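Local coordinates for protein P91 (Metagenome, PDB 4ZI5) that hydrolyses phosphotriesters as a promiscuous activity and has the alpha/beta-hydrolase fold of the dienelactone hydrolase family, at residues V172-G177 and W202-L207. Residues are numbered along the deposited sequence; the frame is centred on the assembly and turned at random.
Sequences VLVCHG and WQVLYL
Five backbone hydrogen bonds tie Val172-Gly177 to Trp202-Leu207, two parallel strands whose short axes come within 4.7 Å. The carbonyls of Val172, Val174 and His176 accept from the N-H of Gln203, Leu205 and Leu207 in turn, while Val174 N and His176 N donate to Gln203 O and Leu205 O respectively. His176 N to Leu205 O, at 2.9 Å, is nearly straight (176°). Val172 O carries a second donor: a water 2.8 Å from Val172 O donates a hydrogen bond to it and accepts one from Gln203 NE2 (3.0 Å), so this polar side chain is also tied to the neighbouring strand.

The strands are the two ends of a beta-alpha-beta crossover whose helix, 185-198, packs over the face of Val172, Val174, His176, Trp202, Val204 and Tyr206, its Met192 and Phe195 touching that face; helix 231-248 packs on the other face, the three-layer build of an alpha/beta hydrolase. Strand 202-207 is the last of this chain's sheet, yet it pairs antiparallel with a strand of the second subunit, continuing the sheet across the dimer interface.

Apolar contacts occur on both faces. Val174 CB rests on Val204 CG2 at 3.8 Å, beta-branched residues suiting the extended backbone. Leu173, with CG anti to its backbone N (chi1 168°), brings CD1 to 3.9 Å from Gln203 CB, and compact Cys175 sets its CB near Leu207 CD1.

The aromatic pair is His176 and Tyr206, side by side and pointing the same way. Their planes stand at 85° in an offset edge-to-face stack, the imidazole edge turned to the phenol face, with His176 CD2 3.9 Å from Tyr206 CE2. Tyr206 also meets the ring of Tyr206 of the second subunit, the two planes inclined to each other.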
loop_
_atom_site.group_PDB
_atom_site.type_symbol
_atom_site.label_atom_id
_atom_site.label_comp_id
_atom_site.label_asym_id
_atom_site.label_seq_id
_atom_site.Cartn_x
_atom_site.Cartn_y
_atom_site.Cartn_z
ATOM N N VAL A 172 -3.224 -4.732 10.800
ATOM C CA VAL A 172 -4.340 -4.753 9.830
ATOM C C VAL A 172 -3.851 -4.120 8.523
ATOM O O VAL A 172 -3.388 -2.994 8.520
ATOM C CB VAL A 172 -5.588 -4.007 10.357
ATOM C CG1 VAL A 172 -6.692 -4.047 9.335
ATOM C CG2 VAL A 172 -6.103 -4.625 11.650
ATOM N N LEU A 173 -3.995 -4.861 7.418
ATOM C CA LEU A 173 -3.838 -4.313 6.072
ATOM C C LEU A 173 -5.139 -4.544 5.291
ATOM O O LEU A 173 -5.590 -5.687 5.122
ATOM C CB LEU A 173 -2.654 -4.981 5.358
ATOM C CG LEU A 173 -2.507 -4.735 3.842
ATOM C CD1 LEU A 173 -2.298 -3.280 3.490
ATOM C CD2 LEU A 173 -1.363 -5.545 3.269
ATOM N N VAL A 174 -5.771 -3.458 4.876
ATOM C CA VAL A 174 -7.013 -3.504 4.069
ATOM C C VAL A 174 -6.629 -3.160 2.617
ATOM O O VAL A 174 -6.206 -2.035 2.354
ATOM C CB VAL A 174 -8.047 -2.465 4.586
ATOM C CG1 VAL A 174 -9.290 -2.400 3.743
ATOM C CG2 VAL A 174 -8.427 -2.786 6.036
ATOM N N CYS A 175 -6.820 -4.101 1.693
ATOM C CA CYS A 175 -6.566 -3.857 0.276
ATOM C C CYS A 175 -7.928 -3.651 -0.385
ATOM O O CYS A 175 -8.736 -4.571 -0.445
ATOM C CB CYS A 175 -5.802 -5.024 -0.333
ATOM S SG CYS A 175 -4.169 -5.290 0.412
ATOM N N HIS A 176 -8.175 -2.421 -0.842
ATOM C CA HIS A 176 -9.493 -1.964 -1.259
ATOM C C HIS A 176 -9.465 -1.553 -2.723
ATOM O O HIS A 176 -8.586 -0.793 -3.142
ATOM C CB HIS A 176 -9.900 -0.785 -0.388
ATOM C CG HIS A 176 -11.254 -0.254 -0.684
ATOM N ND1 HIS A 176 -12.396 -0.996 -0.501
ATOM C CD2 HIS A 176 -11.662 0.961 -1.119
ATOM C CE1 HIS A 176 -13.446 -0.276 -0.840
ATOM N NE2 HIS A 176 -13.032 0.921 -1.213
ATOM N N GLY A 177 -10.431 -2.040 -3.495
ATOM C CA GLY A 177 -10.620 -1.566 -4.862
ATOM C C GLY A 177 -11.235 -0.165 -4.819
ATOM O O GLY A 177 -12.359 0.008 -4.302
ATOM N N TRP A 202 -2.148 -0.233 11.469
ATOM C CA TRP A 202 -3.021 -0.358 10.323
ATOM C C TRP A 202 -2.486 0.296 9.053
ATOM O O TRP A 202 -1.730 1.274 9.108
ATOM C CB TRP A 202 -4.423 0.153 10.624
ATOM C CG TRP A 202 -4.605 1.646 10.788
ATOM C CD1 TRP A 202 -4.424 2.392 11.926
ATOM C CD2 TRP A 202 -5.097 2.543 9.800
ATOM N NE1 TRP A 202 -4.746 3.696 11.698
ATOM C CE2 TRP A 202 -5.154 3.827 10.391
ATOM C CE3 TRP A 202 -5.485 2.391 8.459
ATOM C CZ2 TRP A 202 -5.594 4.957 9.686
ATOM C CZ3 TRP A 202 -5.885 3.528 7.740
ATOM C CH2 TRP A 202 -5.925 4.790 8.357
ATOM N N GLN A 203 -2.901 -0.280 7.924
ATOM C CA GLN A 203 -2.746 0.331 6.621
ATOM C C GLN A 203 -4.002 0.102 5.814
ATOM O O GLN A 203 -4.633 -0.955 5.929
ATOM C CB GLN A 203 -1.619 -0.284 5.825
ATOM C CG GLN A 203 -0.277 -0.424 6.502
ATOM C CD GLN A 203 0.669 -1.208 5.640
ATOM O OE1 GLN A 203 1.200 -0.685 4.659
ATOM N NE2 GLN A 203 0.884 -2.491 5.982
ATOM N N VAL A 204 -4.322 1.056 4.944
ATOM C CA VAL A 204 -5.331 0.838 3.894
ATOM C C VAL A 204 -4.706 1.201 2.565
ATOM O O VAL A 204 -4.234 2.323 2.390
ATOM C CB VAL A 204 -6.621 1.678 4.103
ATOM C CG1 VAL A 204 -7.541 1.593 2.904
ATOM C CG2 VAL A 204 -7.350 1.236 5.375
ATOM N N LEU A 205 -4.737 0.248 1.624
ATOM C CA LEU A 205 -4.187 0.423 0.303
ATOM C C LEU A 205 -5.359 0.484 -0.660
ATOM O O LEU A 205 -6.046 -0.527 -0.899
ATOM C CB LEU A 205 -3.271 -0.756 -0.090
ATOM C CG LEU A 205 -2.644 -0.763 -1.491
ATOM C CD1 LEU A 205 -1.720 0.441 -1.685
ATOM C CD2 LEU A 205 -1.863 -2.050 -1.634
ATOM N N TYR A 206 -5.568 1.685 -1.190
ATOM C CA TYR A 206 -6.516 1.947 -2.258
ATOM C C TYR A 206 -5.864 1.608 -3.589
ATOM O O TYR A 206 -4.843 2.223 -3.974
ATOM C CB TYR A 206 -6.902 3.431 -2.294
ATOM C CG TYR A 206 -7.886 3.840 -1.246
ATOM C CD1 TYR A 206 -7.459 4.077 0.055
ATOM C CD2 TYR A 206 -9.232 4.076 -1.555
ATOM C CE1 TYR A 206 -8.346 4.492 1.028
ATOM C CE2 TYR A 206 -10.138 4.482 -0.567
ATOM C CZ TYR A 206 -9.681 4.665 0.720
ATOM O OH TYR A 206 -10.496 5.101 1.728
ATOM N N LEU A 207 -6.506 0.712 -4.321
ATOM C CA LEU A 207 -6.028 0.273 -5.613
ATOM C C LEU A 207 -6.867 0.867 -6.720
ATOM O O LEU A 207 -8.016 0.516 -6.912
ATOM C CB LEU A 207 -6.033 -1.232 -5.661
ATOM C CG LEU A 207 -5.014 -1.799 -4.654
ATOM C CD1 LEU A 207 -5.455 -3.168 -4.195
ATOM C CD2 LEU A 207 -3.580 -1.798 -5.160
HETATM O O HOH W 1 -0.593 -3.328 8.492
#